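Long-range contacts in alpha-n-acetylglucosaminidase family protein (PDB 4A41), which probably hydrolyses terminal alpha-N-acetylglucosamine residues as a family 89 glycosidase, the fragment here being a family 32 carbohydrate-binding module that binds galactose: residues 48-53 with 155-160; 56-61 with 151-156; 87-92 with 125-130. All coordinates share one frame; numbering follows the deposited sequence. Where two conformers were deposited one is given.

Interaction 1 (48-53 with 155-160); sequences KFAIDG and AELNVF. With CA (calcium ion), chain B.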
loop_
_atom_site.group_PDB
_atom_site.type_symbol
_atom_site.label_atom_id
_atom_site.label_comp_id
_atom_site.label_asym_id
_atom_site.label_seq_id
_atom_site.Cartn_x
_atom_site.Cartn_y
_atom_site.Cartn_z
ATOM N N LYS A 48 6.546 -6.401 3.550
ATOM C CA LYS A 48 7.438 -6.600 2.408
ATOM C C LYS A 48 6.827 -7.421 1.267
ATOM O O LYS A 48 7.264 -7.333 0.104
ATOM C CB LYS A 48 8.762 -7.202 2.859
ATOM C CG LYS A 48 8.713 -8.659 3.285
ATOM C CD LYS A 48 10.117 -9.086 3.714
ATOM C CE LYS A 48 10.147 -10.553 4.068
ATOM N NZ LYS A 48 11.581 -10.990 4.282
ATOM N N PHE A 49 5.784 -8.182 1.593
ATOM C CA PHE A 49 5.084 -8.919 0.555
ATOM C C PHE A 49 4.355 -8.007 -0.431
ATOM O O PHE A 49 3.976 -8.437 -1.496
ATOM C CB PHE A 49 4.065 -9.897 1.152
ATOM C CG PHE A 49 4.681 -11.046 1.902
ATOM C CD1 PHE A 49 6.017 -11.417 1.709
ATOM C CD2 PHE A 49 3.927 -11.747 2.818
ATOM C CE1 PHE A 49 6.562 -12.501 2.424
ATOM C CE2 PHE A 49 4.473 -12.847 3.518
ATOM C CZ PHE A 49 5.769 -13.207 3.305
ATOM N N ALA A 50 4.170 -6.732 -0.085
ATOM C CA ALA A 50 3.474 -5.807 -1.022
ATOM C C ALA A 50 4.401 -5.317 -2.140
ATOM O O ALA A 50 3.958 -4.676 -3.058
ATOM C CB ALA A 50 2.869 -4.609 -0.234
ATOM N N ILE A 51 5.707 -5.588 -2.027
ATOM C CA ILE A 51 6.682 -5.046 -2.997
ATOM C C ILE A 51 7.695 -6.128 -3.435
ATOM O O ILE A 51 8.878 -5.832 -3.664
ATOM C CB ILE A 51 7.420 -3.799 -2.439
ATOM C CG1 ILE A 51 8.063 -4.082 -1.071
ATOM C CG2 ILE A 51 6.503 -2.586 -2.394
ATOM C CD1 ILE A 51 9.105 -3.009 -0.717
ATOM N N ASP A 52 7.221 -7.367 -3.562
ATOM C CA ASP A 52 8.104 -8.470 -3.979
ATOM C C ASP A 52 7.906 -8.934 -5.422
ATOM O O ASP A 52 8.551 -9.915 -5.862
ATOM C CB ASP A 52 8.009 -9.645 -2.983
ATOM C CG ASP A 52 6.612 -10.235 -2.911
ATOM O OD1 ASP A 52 5.714 -9.744 -3.626
ATOM O OD2 ASP A 52 6.423 -11.207 -2.165
ATOM N N GLY A 53 7.064 -8.234 -6.177
ATOM C CA GLY A 53 6.799 -8.574 -7.579
ATOM C C GLY A 53 6.036 -9.882 -7.762
ATOM O O GLY A 53 6.031 -10.461 -8.856
ATOM N N ALA A 155 -1.596 -6.890 -2.713
ATOM C CA ALA A 155 -0.695 -7.863 -3.350
ATOM C C ALA A 155 0.558 -7.179 -3.850
ATOM O O ALA A 155 1.657 -7.652 -3.586
ATOM C CB ALA A 155 -1.393 -8.600 -4.496
ATOM N N GLU A 156 0.390 -6.059 -4.563
ATOM C CA GLU A 156 1.533 -5.332 -5.129
ATOM C C GLU A 156 1.238 -3.854 -5.154
ATOM O O GLU A 156 0.186 -3.434 -5.625
ATOM C CB GLU A 156 1.864 -5.793 -6.569
ATOM C CG GLU A 156 2.489 -7.173 -6.662
ATOM C CD GLU A 156 3.863 -7.194 -6.029
ATOM O OE1 GLU A 156 4.735 -6.422 -6.462
ATOM O OE2 GLU A 156 4.116 -8.013 -5.126
ATOM N N LEU A 157 2.223 -3.066 -4.731
ATOM C CA LEU A 157 2.177 -1.602 -4.819
ATOM C C LEU A 157 3.308 -1.135 -5.686
ATOM O O LEU A 157 4.447 -1.575 -5.521
ATOM C CB LEU A 157 2.354 -1.011 -3.405
ATOM C CG LEU A 157 1.297 -1.451 -2.392
ATOM C CD1 LEU A 157 1.623 -0.857 -0.996
ATOM C CD2 LEU A 157 -0.137 -1.064 -2.829
ATOM N N ASN A 158 2.999 -0.186 -6.576
ATOM C CA ASN A 158 4.030 0.426 -7.434
ATOM C C ASN A 158 3.941 1.951 -7.426
ATOM O O ASN A 158 2.856 2.530 -7.321
ATOM C CB ASN A 158 4.010 -0.171 -8.849
ATOM C CG ASN A 158 4.624 -1.557 -8.888
ATOM O OD1 ASN A 158 5.849 -1.687 -8.933
ATOM N ND2 ASN A 158 3.786 -2.586 -8.844
ATOM N N VAL A 159 5.098 2.584 -7.574
ATOM C CA VAL A 159 5.223 4.063 -7.462
ATOM C C VAL A 159 5.952 4.484 -8.743
ATOM O O VAL A 159 7.000 3.919 -9.090
ATOM C CB VAL A 159 6.019 4.519 -6.223
ATOM C CG1 VAL A 159 6.023 6.040 -6.115
ATOM C CG2 VAL A 159 5.395 3.936 -4.939
ATOM N N PHE A 160 5.391 5.456 -9.460
ATOM C CA PHE A 160 5.930 5.843 -10.778
ATOM C C PHE A 160 6.520 7.233 -10.775
ATOM O O PHE A 160 5.932 8.164 -10.225
ATOM C CB PHE A 160 4.834 5.785 -11.836
ATOM C CG PHE A 160 4.281 4.402 -12.060
ATOM C CD1 PHE A 160 3.497 3.770 -11.080
ATOM C CD2 PHE A 160 4.548 3.728 -13.236
ATOM C CE1 PHE A 160 3.008 2.478 -11.268
ATOM C CE2 PHE A 160 4.036 2.436 -13.449
ATOM C CZ PHE A 160 3.260 1.817 -12.470
HETATM CA CA CA B . 3.290 -9.485 -3.452
#

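Interaction 2 (56-61 with 151-156); sequences NTIWHT and FASAAE. With CA (calcium ion), chain B; GAL (beta-D-galactopyranose), chain C.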
loop_
_atom_site.group_PDB
_atom_site.type_symbol
_atom_site.label_atom_id
_atom_site.label_comp_id
_atom_site.label_asym_id
_atom_site.label_seq_id
_atom_site.Cartn_x
_atom_site.Cartn_y
_atom_site.Cartn_z
ATOM N N ASN A 56 0.770 -13.353 -5.904
ATOM C CA ASN A 56 0.203 -14.299 -4.931
ATOM C C ASN A 56 0.511 -14.009 -3.469
ATOM O O ASN A 56 -0.076 -14.621 -2.601
ATOM C CB ASN A 56 0.611 -15.755 -5.246
ATOM C CG ASN A 56 2.103 -15.962 -5.149
ATOM O OD1 ASN A 56 2.864 -15.159 -5.663
ATOM N ND2 ASN A 56 2.536 -17.045 -4.497
ATOM N N THR A 57 1.432 -13.083 -3.198
ATOM C CA THR A 57 1.793 -12.733 -1.818
ATOM C C THR A 57 1.264 -11.342 -1.499
ATOM O O THR A 57 1.305 -10.428 -2.345
ATOM C CB THR A 57 3.303 -12.739 -1.587
ATOM O OG1 THR A 57 3.918 -11.679 -2.340
ATOM C CG2 THR A 57 3.936 -14.035 -2.055
ATOM N N ILE A 58 0.793 -11.180 -0.264
ATOM C CA ILE A 58 0.143 -9.929 0.102
ATOM C C ILE A 58 0.595 -9.432 1.465
ATOM O O ILE A 58 0.898 -10.223 2.368
ATOM C CB ILE A 58 -1.426 -10.068 0.074
ATOM C CG1 ILE A 58 -1.943 -10.929 1.252
ATOM C CG2 ILE A 58 -1.894 -10.569 -1.325
ATOM C CD1 ILE A 58 -3.453 -11.185 1.248
ATOM N N TRP A 59 0.682 -8.108 1.609
ATOM C CA TRP A 59 0.615 -7.503 2.949
ATOM C C TRP A 59 -0.813 -7.671 3.430
ATOM O O TRP A 59 -1.757 -7.544 2.629
ATOM C CB TRP A 59 0.920 -6.010 2.871
ATOM C CG TRP A 59 0.532 -5.239 4.098
ATOM C CD1 TRP A 59 1.001 -5.425 5.369
ATOM C CD2 TRP A 59 -0.411 -4.160 4.172
ATOM N NE1 TRP A 59 0.400 -4.534 6.234
ATOM C CE2 TRP A 59 -0.457 -3.737 5.525
ATOM C CE3 TRP A 59 -1.213 -3.490 3.217
ATOM C CZ2 TRP A 59 -1.280 -2.692 5.954
ATOM C CZ3 TRP A 59 -2.025 -2.434 3.642
ATOM C CH2 TRP A 59 -2.039 -2.039 5.002
ATOM N N HIS A 60 -0.977 -7.970 4.708
ATOM C CA HIS A 60 -2.325 -8.009 5.309
ATOM C C HIS A 60 -2.195 -7.485 6.727
ATOM O O HIS A 60 -1.217 -7.810 7.439
ATOM C CB HIS A 60 -2.835 -9.476 5.348
ATOM C CG HIS A 60 -4.314 -9.656 5.600
ATOM N ND1 HIS A 60 -4.931 -9.321 6.792
ATOM C CD2 HIS A 60 -5.286 -10.196 4.814
ATOM C CE1 HIS A 60 -6.208 -9.666 6.738
ATOM N NE2 HIS A 60 -6.450 -10.197 5.554
ATOM N N THR A 61 -3.147 -6.668 7.156
ATOM C CA THR A 61 -3.140 -6.179 8.527
ATOM C C THR A 61 -3.208 -7.373 9.496
ATOM O O THR A 61 -3.737 -8.437 9.151
ATOM C CB THR A 61 -4.332 -5.211 8.795
ATOM O OG1 THR A 61 -5.547 -5.780 8.276
ATOM C CG2 THR A 61 -4.081 -3.835 8.110
ATOM N N PHE A 151 -10.366 -5.466 7.329
ATOM C CA PHE A 151 -8.935 -5.711 7.184
ATOM C C PHE A 151 -8.433 -4.800 6.051
ATOM O O PHE A 151 -9.217 -4.225 5.324
ATOM C CB PHE A 151 -8.709 -7.158 6.747
ATOM C CG PHE A 151 -9.462 -8.178 7.575
ATOM C CD1 PHE A 151 -9.034 -8.512 8.843
ATOM C CD2 PHE A 151 -10.576 -8.842 7.040
ATOM C CE1 PHE A 151 -9.740 -9.471 9.612
ATOM C CE2 PHE A 151 -11.282 -9.800 7.800
ATOM C CZ PHE A 151 -10.860 -10.107 9.071
ATOM N N ALA A 152 -7.114 -4.688 5.932
ATOM C CA ALA A 152 -6.517 -4.120 4.718
ATOM C C ALA A 152 -5.469 -5.060 4.193
ATOM O O ALA A 152 -4.696 -5.655 4.968
ATOM C CB ALA A 152 -5.922 -2.755 4.999
ATOM N N SER A 153 -5.429 -5.193 2.870
ATOM C CA SER A 153 -4.406 -6.037 2.251
ATOM C C SER A 153 -3.986 -5.474 0.906
ATOM O O SER A 153 -4.683 -4.636 0.337
ATOM C CB SER A 153 -4.877 -7.507 2.113
ATOM O OG SER A 153 -6.039 -7.595 1.298
ATOM N N ALA A 154 -2.821 -5.910 0.415
ATOM C CA ALA A 154 -2.308 -5.450 -0.891
ATOM C C ALA A 154 -1.353 -6.477 -1.466
ATOM O O ALA A 154 -0.416 -6.889 -0.770
ATOM C CB ALA A 154 -1.577 -4.084 -0.742
ATOM N N ALA A 155 -1.596 -6.890 -2.713
ATOM C CA ALA A 155 -0.695 -7.863 -3.350
ATOM C C ALA A 155 0.558 -7.179 -3.850
ATOM O O ALA A 155 1.657 -7.652 -3.586
ATOM C CB ALA A 155 -1.393 -8.600 -4.496
ATOM N N GLU A 156 0.390 -6.059 -4.563
ATOM C CA GLU A 156 1.533 -5.332 -5.129
ATOM C C GLU A 156 1.238 -3.854 -5.154
ATOM O O GLU A 156 0.186 -3.434 -5.625
ATOM C CB GLU A 156 1.864 -5.793 -6.569
ATOM C CG GLU A 156 2.489 -7.173 -6.662
ATOM C CD GLU A 156 3.863 -7.194 -6.029
ATOM O OE1 GLU A 156 4.735 -6.422 -6.462
ATOM O OE2 GLU A 156 4.116 -8.013 -5.126
HETATM CA CA CA B . 3.290 -9.485 -3.452
HETATM C C1 GAL C . -9.008 -15.629 5.725
HETATM C C2 GAL C . -8.217 -15.040 4.572
HETATM C C3 GAL C . -7.001 -14.317 5.162
HETATM C C4 GAL C . -7.458 -13.305 6.205
HETATM C C5 GAL C . -8.303 -14.014 7.268
HETATM C C6 GAL C . -8.799 -13.046 8.342
HETATM O O1 GAL C . -10.160 -16.216 5.187
HETATM O O2 GAL C . -7.831 -16.046 3.637
HETATM O O3 GAL C . -6.285 -13.725 4.085
HETATM O O4 GAL C . -8.235 -12.277 5.558
HETATM O O5 GAL C . -9.408 -14.581 6.590
HETATM O O6 GAL C . -9.460 -13.736 9.403
#

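Interaction 3 (87-92 with 125-130); sequences TYLPRS and GSLKTL. With GAL (beta-D-galactopyranose), chain C.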
loop_
_atom_site.group_PDB
_atom_site.type_symbol
_atom_site.label_atom_id
_atom_site.label_comp_id
_atom_site.label_asym_id
_atom_site.label_seq_id
_atom_site.Cartn_x
_atom_site.Cartn_y
_atom_site.Cartn_z
ATOM N N THR A 87 0.051 2.598 -8.099
ATOM C CA THR A 87 -0.929 1.550 -8.387
ATOM C C THR A 87 -1.042 0.598 -7.215
ATOM O O THR A 87 -0.039 0.304 -6.541
ATOM C CB THR A 87 -0.610 0.764 -9.685
ATOM O OG1 THR A 87 0.661 0.088 -9.562
ATOM C CG2 THR A 87 -0.605 1.726 -10.916
ATOM N N TYR A 88 -2.286 0.170 -6.966
ATOM C CA TYR A 88 -2.614 -0.773 -5.915
ATOM C C TYR A 88 -3.217 -1.996 -6.579
ATOM O O TYR A 88 -4.278 -1.886 -7.209
ATOM C CB TYR A 88 -3.624 -0.116 -4.950
ATOM C CG TYR A 88 -4.389 -1.067 -4.058
ATOM C CD1 TYR A 88 -3.744 -1.792 -3.063
ATOM C CD2 TYR A 88 -5.758 -1.245 -4.233
ATOM C CE1 TYR A 88 -4.462 -2.668 -2.229
ATOM C CE2 TYR A 88 -6.478 -2.143 -3.409
ATOM C CZ TYR A 88 -5.812 -2.847 -2.422
ATOM O OH TYR A 88 -6.483 -3.718 -1.582
ATOM N N LEU A 89 -2.541 -3.144 -6.446
ATOM C CA LEU A 89 -3.070 -4.421 -6.932
ATOM C C LEU A 89 -3.578 -5.221 -5.742
ATOM O O LEU A 89 -2.799 -5.594 -4.849
ATOM C CB LEU A 89 -2.008 -5.221 -7.707
ATOM C CG LEU A 89 -2.500 -6.573 -8.252
ATOM C CD1 LEU A 89 -3.506 -6.330 -9.392
ATOM C CD2 LEU A 89 -1.317 -7.418 -8.736
ATOM N N PRO A 90 -4.901 -5.468 -5.683
ATOM C CA PRO A 90 -5.459 -6.281 -4.616
ATOM C C PRO A 90 -5.022 -7.728 -4.731
ATOM O O PRO A 90 -4.556 -8.184 -5.797
ATOM C CB PRO A 90 -6.972 -6.251 -4.900
ATOM C CG PRO A 90 -7.187 -4.958 -5.675
ATOM C CD PRO A 90 -5.949 -4.857 -6.523
ATOM N N ARG A 91 -5.195 -8.438 -3.618
ATOM C CA ARG A 91 -5.069 -9.896 -3.610
ATOM C C ARG A 91 -5.955 -10.527 -4.711
ATOM O O ARG A 91 -6.952 -9.925 -5.143
ATOM C CB ARG A 91 -5.460 -10.420 -2.231
ATOM C CG ARG A 91 -6.962 -10.359 -1.950
ATOM C CD ARG A 91 -7.299 -10.724 -0.516
ATOM N NE ARG A 91 -6.829 -12.068 -0.175
ATOM C CZ ARG A 91 -6.751 -12.531 1.076
ATOM N NH1 ARG A 91 -7.157 -11.795 2.108
ATOM N NH2 ARG A 91 -6.322 -13.779 1.294
ATOM N N SER A 92 -5.585 -11.747 -5.095
ATOM C CA SER A 92 -6.304 -12.468 -6.136
ATOM C C SER A 92 -7.093 -13.628 -5.572
ATOM O O SER A 92 -6.640 -14.328 -4.667
ATOM C CB SER A 92 -5.352 -12.992 -7.210
ATOM O OG SER A 92 -6.090 -13.446 -8.336
ATOM N N GLY A 125 -11.023 -7.215 -7.606
ATOM C CA GLY A 125 -9.578 -7.445 -7.740
ATOM C C GLY A 125 -8.875 -6.620 -8.801
ATOM O O GLY A 125 -7.698 -6.851 -9.065
ATOM N N SER A 126 -9.568 -5.657 -9.420
ATOM C CA SER A 126 -8.944 -4.846 -10.458
ATOM C C SER A 126 -7.826 -3.977 -9.894
ATOM O O SER A 126 -7.922 -3.478 -8.774
ATOM C CB SER A 126 -9.990 -3.956 -11.141
ATOM O OG SER A 126 -10.504 -3.025 -10.235
ATOM N N LEU A 127 -6.789 -3.798 -10.701
ATOM C CA LEU A 127 -5.748 -2.802 -10.427
ATOM C C LEU A 127 -6.389 -1.447 -10.239
ATOM O O LEU A 127 -7.249 -1.019 -11.057
ATOM C CB LEU A 127 -4.749 -2.724 -11.588
ATOM C CG LEU A 127 -3.517 -1.848 -11.368
ATOM C CD1 LEU A 127 -2.571 -2.505 -10.337
ATOM C CD2 LEU A 127 -2.797 -1.581 -12.688
ATOM N N LYS A 128 -5.986 -0.765 -9.174
ATOM C CA LYS A 128 -6.472 0.583 -8.896
ATOM C C LYS A 128 -5.310 1.544 -9.121
ATOM O O LYS A 128 -4.224 1.401 -8.524
ATOM C CB LYS A 128 -7.009 0.729 -7.457
ATOM C CG LYS A 128 -8.100 -0.279 -7.018
ATOM C CD LYS A 128 -9.250 -0.370 -8.064
ATOM C CE LYS A 128 -10.454 -1.167 -7.496
ATOM N NZ LYS A 128 -10.060 -2.578 -7.068
ATOM N N THR A 129 -5.541 2.552 -9.966
ATOM C CA THR A 129 -4.481 3.491 -10.319
ATOM C C THR A 129 -4.805 4.905 -9.862
ATOM O O THR A 129 -5.928 5.412 -10.080
ATOM C CB THR A 129 -4.277 3.483 -11.855
ATOM O OG1 THR A 129 -3.911 2.165 -12.269
ATOM C CG2 THR A 129 -3.214 4.478 -12.297
ATOM N N LEU A 130 -3.812 5.531 -9.244
ATOM C CA LEU A 130 -3.893 6.958 -8.861
ATOM C C LEU A 130 -2.911 7.736 -9.689
ATOM O O LEU A 130 -1.765 7.336 -9.856
ATOM C CB LEU A 130 -3.590 7.165 -7.376
ATOM C CG LEU A 130 -4.456 6.356 -6.395
ATOM C CD1 LEU A 130 -3.926 6.473 -4.987
ATOM C CD2 LEU A 130 -5.912 6.805 -6.481
HETATM C C1 GAL C . -9.008 -15.629 5.725
HETATM C C2 GAL C . -8.217 -15.040 4.572
HETATM C C3 GAL C . -7.001 -14.317 5.162
HETATM C C4 GAL C . -7.458 -13.305 6.205
HETATM C C5 GAL C . -8.303 -14.014 7.268
HETATM C C6 GAL C . -8.799 -13.046 8.342
HETATM O O1 GAL C . -10.160 -16.216 5.187
HETATM O O2 GAL C . -7.831 -16.046 3.637
HETATM O O3 GAL C . -6.285 -13.725 4.085
HETATM O O4 GAL C . -8.235 -12.277 5.558
HETATM O O5 GAL C . -9.408 -14.581 6.590
HETATM O O6 GAL C . -9.460 -13.736 9.403
HETATM O O HOH W 1 -6.241 -8.903 -8.242
#

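Interaction 1 (48-53 with 155-160)
The carboxylates of Asp52 and Glu156 meet almost in one plane, 6° apart, although their side chains cross at about a right angle. Each turns one oxygen to the calcium ion of this beta-sandwich carbohydrate-binding module, and Asp52 OD1 and Glu156 OE2 lie 2.8 Å apart because the metal is shared. Beside the Glu156 group, Gly53 N gives OE1 a weak hydrogen bond, and Gln27 also bonds OE1. Backbone carbonyls of Phe49 and Ala155 add two further ligands, so the loop 48-53 and the start of the strand 156-160 are clamped by one cation; Lys54 and Thr57 complete the site. The chain of Glu156 starts away from the loop and bends at chi2 (-66°), which brings its carboxylate back to the metal. Ala155 and Glu156 both face Leu89 in a classic beta bulge, and at this bulge the carbonyl of Ala155 and the carboxylate of Glu156 both reach the ion. Past the metal, Leu157 N donates to Ala50 O over 2.9 Å, at 153°. Next to that bond the side chains touch as well, with Ala50 CB lying 4.0 Å from Leu157 CD1.

Interaction 2 (56-61 with 151-156)
His60 and Phe151 meet obliquely, their ring planes at 50° and their centroids 5.3 Å apart, a geometry that is neither a stack nor edge-to-face. The touching atoms are His60 CE1 and Phe151 CB, at 3.5 Å. The imidazole leaves the strand with CG anti to the backbone N (chi1 -165°), and its rotation is fixed at both nitrogens. ND1 donates to Thr61 O, which lies close to the ring plane and is approached on a lone pair, while NE2 is hydrogen-bonded to O4 of galactose at 2.7 Å. Phe151 turns one ring face to the same O4, and its CZ touches the sugar C6.

Trp59 and Ala154 occupy the other face of this short antiparallel ladder. They form a hydrogen-bonded pair, Trp59 N to Ala154 O and Ala154 N to Trp59 O. The methyl of Ala154 lies at the indole edge near CE3, whereas the carbonyl O of Ala152 sits over one indole face, toward the rim. CH2 of the indole meets Ala152 CB at 3.9 Å. His60 and Ser153 follow as a non-hydrogen-bonded pair.

Thr61 extends the ladder by using its hydroxyl as well as its backbone: Thr61 N donates to Ala152 O, and Ala152 N returns a nearly straight bond (172°) to Thr61 OG1. At the opposite end Ile58 CG2 packs on Ala155 CB, and the calcium ion takes Thr57 through both O and OG1, each at 2.5 Å, with Ala155 O beside them.

The short ladder and the residues flanking it therefore join a calcium site to a galactose pocket completed by Glu44, Tyr63, Arg91 and Asn96. With ND1 serving as donor to Thr61 O, the imidazole is held in place for sugar O4, consistent with recognition of that hydroxyl.

Interaction 3 (87-92 with 125-130)
Tyr88 and Lys128 pair through both backbone amides. Tyr88 N donates to Lys128 O and Lys128 N to Tyr88 O, each over 2.8 Å and nearly straight, at 171° and 172°. Their side chains run side by side in the same direction, and Lys128 CG comes to the edge of the phenol ring at CD2. Trp121 lies nearly parallel to that ring, and the phenol OH is satisfied by Ser153 O and Ile99 N.

The lysine bends at chi2 and chi4, curling its ammonium back to its own segment. NZ donates to Ser126 O at 2.9 Å and weakly to Ser126 OG, which is also hydrogen-bonded to Ser124 OG; Ser124 O and Asp122 are further weak partners of NZ. Ser126 O also lies beside the proline ring, 3.3 Å from Pro90 CD. A water bridges the two segments between loop carbonyls, 2.6 Å from Gly125 O and 3.1 Å from Pro90 O.

Thr87 and Thr129 share the opposite sheet face, side by side, with CG2 of Thr87 near OG1 of Thr129. Beside them Leu127 CD1 meets Leu89 CB at 3.8 Å, the two leucines crossing at about a right angle.

The side chain of Arg91 leaves the backbone away from 125-130, and its guanidinium goes to the sugar. Both terminal nitrogens converge on galactose O3, NH1 at 2.9 Å and NH2 at 2.8 Å, with the oxygen at the guanidinium edge; NH1 also donates to Asn96 O. Neighbouring antiparallel strands with a sugar-binding loop at one end fit the beta-sandwich fold of a family 32 carbohydrate-binding module, an F5/8 type C domain.

From the N terminus, the chain first supplies 48-53 and, just after it, 56-61, both before strand 71-77. Both close onto overlapping segments of the C-terminal part, 155-160 and 151-156, which share Ala155 and Glu156. Interaction 1 closes a loop of 102 residues and interaction 2 one of 90, and both touch the same calcium ion. Interaction 3, joining 87-92 to 125-130, closes a much shorter loop that lies within both. All three reach one four-stranded antiparallel sheet, in the order 59-60, 153-160, 80-89, 128-137. Leu89 bonds to Ala155 and Glu156, linking interaction 3 to the others, while interactions 2 and 3 meet again at galactose.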